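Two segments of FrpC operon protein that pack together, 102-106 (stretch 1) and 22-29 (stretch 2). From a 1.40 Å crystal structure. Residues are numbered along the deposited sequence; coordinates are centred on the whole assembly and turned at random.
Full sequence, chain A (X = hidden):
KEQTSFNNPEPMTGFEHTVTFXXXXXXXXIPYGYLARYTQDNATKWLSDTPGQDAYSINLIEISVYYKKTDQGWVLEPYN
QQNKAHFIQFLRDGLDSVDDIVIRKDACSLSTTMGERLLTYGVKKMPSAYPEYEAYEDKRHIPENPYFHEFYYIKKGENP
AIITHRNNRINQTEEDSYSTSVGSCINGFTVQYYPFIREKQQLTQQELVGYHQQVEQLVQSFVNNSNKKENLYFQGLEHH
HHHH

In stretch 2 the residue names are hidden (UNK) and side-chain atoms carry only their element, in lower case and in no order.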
ATOM      1  N   VAL A 102      -3.865  -2.743   3.183  1.00 10.00           N
ATOM      2  CA  VAL A 102      -4.697  -3.738   3.852  1.00 10.11           C
ATOM      3  C   VAL A 102      -3.910  -5.030   3.986  1.00 10.67           C
ATOM      4  O   VAL A 102      -3.476  -5.619   2.994  1.00 10.45           O
ATOM      5  CB  VAL A 102      -6.026  -3.925   3.141  1.00 10.92           C
ATOM      6  CG1 VAL A 102      -6.857  -5.028   3.825  1.00 13.58           C
ATOM      7  CG2 VAL A 102      -6.815  -2.630   3.100  1.00 13.80           C
ATOM      8  N   ILE A 103      -3.778  -5.487   5.228  1.00 11.29           N
ATOM      9  CA  ILE A 103      -2.993  -6.661   5.593  1.00 10.82           C
ATOM     10  C   ILE A 103      -3.923  -7.736   6.126  1.00 12.35           C
ATOM     11  O   ILE A 103      -4.700  -7.478   7.056  1.00 12.52           O
ATOM     12  CB  ILE A 103      -1.953  -6.322   6.661  1.00 10.68           C
ATOM     13  CG1 ILE A 103      -1.056  -5.191   6.204  1.00 12.56           C
ATOM     14  CG2 ILE A 103      -1.117  -7.575   7.025  1.00 13.86           C
ATOM     15  CD1 ILE A 103      -0.167  -4.589   7.297  1.00 13.89           C
ATOM     16  N   ARG A 104      -3.821  -8.939   5.570  1.00 11.55           N
ATOM     17  CA  ARG A 104      -4.563 -10.126   6.028  1.00 13.04           C
ATOM     18  C   ARG A 104      -3.609 -11.286   6.110  0.50  8.92           C
ATOM     19  O   ARG A 104      -2.536 -11.260   5.522  0.50  8.77           O
ATOM     20  CB  ARG A 104      -5.689 -10.513   5.062  1.00 14.53           C
ATOM     21  CG  ARG A 104      -6.705  -9.444   4.915  1.00 15.57           C
ATOM     22  CD  ARG A 104      -7.834  -9.896   3.993  1.00 24.45           C
ATOM     23  NE  ARG A 104      -8.666 -10.825   4.728  1.00 29.96           N
ATOM     24  CZ  ARG A 104      -9.875 -10.566   5.243  1.00 24.80           C
ATOM     25  NH1 ARG A 104     -10.492  -9.415   5.047  0.50 18.50           N
ATOM     26  NH2 ARG A 104     -10.474 -11.504   5.935  0.50 19.39           N
ATOM     27  N   LYS A 105      -3.989 -12.341   6.840  1.00 15.82           N
ATOM     28  CA  LYS A 105      -3.182 -13.545   6.845  1.00 16.37           C
ATOM     29  C   LYS A 105      -3.899 -14.657   6.103  1.00 17.57           C
ATOM     30  O   LYS A 105      -4.782 -15.285   6.644  1.00 22.88           O
ATOM     31  CB  LYS A 105      -2.819 -13.943   8.266  1.00 18.91           C
ATOM     32  CG  LYS A 105      -1.733 -15.037   8.327  1.00 22.03           C
ATOM     33  CD  LYS A 105      -1.420 -15.508   9.708  1.00 21.61           C
ATOM     34  CE  LYS A 105      -2.515 -16.360  10.253  1.00 19.65           C
ATOM     35  NZ  LYS A 105      -2.313 -17.780   9.821  1.00 22.63           N
ATOM     36  N   ASP A 106      -3.434 -14.925   4.899  1.00 21.79           N
ATOM     37  CA  ASP A 106      -4.034 -15.915   4.002  1.00 25.05           C
ATOM     38  C   ASP A 106      -2.980 -16.480   3.095  1.00 28.42           C
ATOM     39  O   ASP A 106      -2.009 -15.813   2.796  1.00 23.67           O
ATOM     40  CB  ASP A 106      -5.084 -15.255   3.129  1.00 26.44           C
ATOM     41  CG  ASP A 106      -6.350 -14.921   3.878  1.00 34.68           C
ATOM     42  OD1 ASP A 106      -6.853 -15.829   4.576  1.00 46.11           O
ATOM     43  OD2 ASP A 106      -6.871 -13.786   3.745  1.00 35.23           O
ATOM     44  N   UNK A  22      -3.465  -9.917  16.541  1.00 15.91           N
ATOM     45  CA  UNK A  22      -3.364 -11.364  16.426  1.00 16.64           C
ATOM     46  C   UNK A  22      -4.250 -11.863  15.305  1.00 16.86           C
ATOM     47  O   UNK A  22      -5.436 -11.588  15.305  1.00 16.74           O
ATOM     48  c   UNK A  22      -3.752 -12.071  17.740  1.00 19.26           C
ATOM     49  c   UNK A  22      -3.653 -13.546  17.635  1.00 25.57           C
ATOM     50  o   UNK A  22      -2.523 -14.068  17.723  1.00 30.21           O
ATOM     51  o   UNK A  22      -4.703 -14.176  17.435  1.00 29.95           O
ATOM     52  N   UNK A  23      -3.635 -12.518  14.317  1.00 15.02           N
ATOM     53  CA  UNK A  23      -4.340 -13.210  13.250  1.00 16.46           C
ATOM     54  C   UNK A  23      -4.336 -14.702  13.544  1.00 16.68           C
ATOM     55  O   UNK A  23      -3.373 -15.374  13.225  1.00 15.94           O
ATOM     56  c   UNK A  23      -3.626 -13.026  11.901  1.00 16.75           C
ATOM     57  c   UNK A  23      -2.433 -10.857  11.580  1.00 18.70           C
ATOM     58  c   UNK A  23      -4.434  -9.817   9.972  1.00 16.19           C
ATOM     59  c   UNK A  23      -3.323  -9.085  10.204  1.00 18.02           C
ATOM     60  c   UNK A  23      -3.565 -11.607  11.374  1.00 15.58           C
ATOM     61  c   UNK A  23      -2.306  -9.568  11.010  1.00 20.53           C
ATOM     62  c   UNK A  23      -4.555 -11.103  10.520  1.00 15.88           C
ATOM     63  N   UNK A  24      -5.393 -15.175  14.180  1.00 17.58           N
ATOM     64  CA  UNK A  24      -5.500 -16.589  14.548  1.00 18.23           C
ATOM     65  C   UNK A  24      -4.185 -17.151  15.083  1.00 17.36           C
ATOM     66  O   UNK A  24      -3.746 -18.229  14.662  1.00 21.38           O
ATOM     67  c   UNK A  24      -6.032 -17.421  13.383  1.00 21.11           C
ATOM     68  o   UNK A  24      -8.589 -17.872  14.513  1.00 37.55           O
ATOM     69  c   UNK A  24      -7.293 -16.875  12.746  1.00 29.90           C
ATOM     70  n   UNK A  24      -9.573 -16.281  13.262  1.00 44.35           N
ATOM     71  c   UNK A  24      -8.543 -17.054  13.587  1.00 37.87           C
ATOM     72  N   UNK A  25      -3.576 -16.450  16.035  1.00 18.94           N
ATOM     73  CA  UNK A  25      -2.348 -16.902  16.655  1.00 22.87           C
ATOM     74  C   UNK A  25      -1.071 -16.209  16.212  1.00 21.29           C
ATOM     75  O   UNK A  25      -0.083 -16.211  16.925  1.00 22.66           O
ATOM     76  N   UNK A  26      -1.084 -15.597  15.015  1.00 17.77           N
ATOM     77  CA  UNK A  26       0.097 -14.951  14.486  1.00 17.68           C
ATOM     78  C   UNK A  26       0.083 -13.458  14.881  1.00 15.39           C
ATOM     79  O   UNK A  26      -0.854 -12.731  14.544  1.00 15.75           O
ATOM     80  c   UNK A  26       0.107 -15.056  12.970  1.00 15.61           C
ATOM     81  o   UNK A  26       0.195 -16.455  12.596  1.00 17.17           O
ATOM     82  c   UNK A  26       1.296 -14.331  12.404  1.00 16.25           C
ATOM     83  N   UNK A  27       1.085 -13.046  15.636  1.00 16.51           N
ATOM     84  CA  UNK A  27       1.157 -11.681  16.149  1.00 16.50           C
ATOM     85  C   UNK A  27       1.793 -10.692  15.161  1.00 15.58           C
ATOM     86  O   UNK A  27       2.700 -11.046  14.357  1.00 18.10           O
ATOM     87  c   UNK A  27       0.013 -12.010  19.063  1.00 33.66           C
ATOM     88  c   UNK A  27       1.361 -12.501  18.579  1.00 29.62           C
ATOM     89  c   UNK A  27       1.926 -11.619  17.473  1.00 20.55           C
ATOM     90  n   UNK A  27      -0.728 -14.198  19.980  1.00 38.11           N
ATOM     91  c   UNK A  27      -0.436 -12.777  20.294  1.00 38.13           C
ATOM     92  N   UNK A  28       1.328  -9.446  15.223  1.00 15.15           N
ATOM     93  CA  UNK A  28       1.924  -8.362  14.503  1.00 15.22           C
ATOM     94  C   UNK A  28       1.950  -7.198  15.454  1.00 14.74           C
ATOM     95  O   UNK A  28       0.925  -6.912  16.101  1.00 16.31           O
ATOM     96  c   UNK A  28       1.055  -8.001  13.318  1.00 19.67           C
ATOM     97 se   UNK A  28       0.868  -7.193  10.543  1.00 20.79          SE
ATOM     98  c   UNK A  28       1.707  -7.139  12.324  1.00 24.56           C
ATOM     99  c   UNK A  28       2.071  -8.355   9.539  1.00 20.56           C
ATOM    100  N   UNK A  29       3.079  -6.517  15.547  1.00 13.10           N
ATOM    101  CA  UNK A  29       3.254  -5.412  16.500  1.00 13.82           C
ATOM    102  C   UNK A  29       3.546  -4.155  15.678  1.00 13.34           C
ATOM    103  O   UNK A  29       4.553  -4.111  14.982  1.00 14.47           O
ATOM    104  c   UNK A  29       4.377  -5.684  17.519  1.00 14.83           C
ATOM    105  c   UNK A  29       4.575  -4.474  18.423  1.00 17.89           C
ATOM    106  c   UNK A  29       4.021  -6.908  18.339  1.00 18.47           C
TER
HETATM  107  O   HOH W   1      -1.725 -18.354  12.867  1.00 18.68           O

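Position 22 carries two side-chain carbons, the second bearing two oxygens, and makes no contact with stretch 1. A carboxylate on so short a stem is aspartate. One oxygen of Asp-22, OD2, accepts a hydrogen bond from the backbone N of position 25 at 2.9 Å, so the side chain braces the turn that follows.

At position 23 a single carbon leads to a ring of six carbons with no heteroatom. The ring lies against stretch 1, with O of Ile-103 near its plane at the edge. This is phenylalanine: CE1 of Phe-23 is 3.7 Å from O of Ile-103 and 4.0 Å from CA of Arg-104, while its CB lies 3.8 Å from CB of Lys-105.

Position 24 has three carbons in a row, the third carrying one oxygen and one nitrogen, as in glutamine. The CA-to-CB bond of Gln-24 points toward stretch 1, but the end of the side chain leads away, and no atom comes within contact distance.

Position 25 has no side-chain atoms and is glycine. With phi/psi of 104/-22°, a CB here would be jammed against the carbonyl O of Gln-24, so the backbone itself calls for Gly-25.

At position 26 one carbon carries an oxygen and a second carbon, the branched pattern of threonine. OG1 of Thr-26 lies 3.4 Å from CD of Lys-105. Its backbone closes the type I' turn through paired hydrogen bonds with Phe-23, N to O at 2.9 Å and O to N at 2.8 Å.

Position 27, four carbons in a row ending in nitrogen, is out of reach of stretch 1. It is lysine, and NZ of Lys-27 forms a salt bridge with OD1 of Asp-22 at 2.9 Å.

Position 28 is an unbranched chain of two carbons, selenium and a terminal carbon: selenomethionine, at a methionine position. SE of Met-28 rests 4.1 Å from CG2 of Ile-103.

Position 29, one carbon carrying two more, is valine; Val-29 does not touch stretch 1.

The contact joins a hairpin to a strand without any direct hydrogen bond between them. Ile-103 CG2 packs against Phe-23 CZ at 4.2 Å as well as against the selenium, forming a buried apolar patch. Nearer the turn, the aliphatic part of Lys-105 lies along the hairpin, with CE 3.2 Å from O of Phe-23. A water then links its NZ (3.2 Å from the water O) to O of Gln-24 and OG1 of Thr-26, each 2.7 Å from that same O.

Stretch 2 22-29: DFQGTKMV
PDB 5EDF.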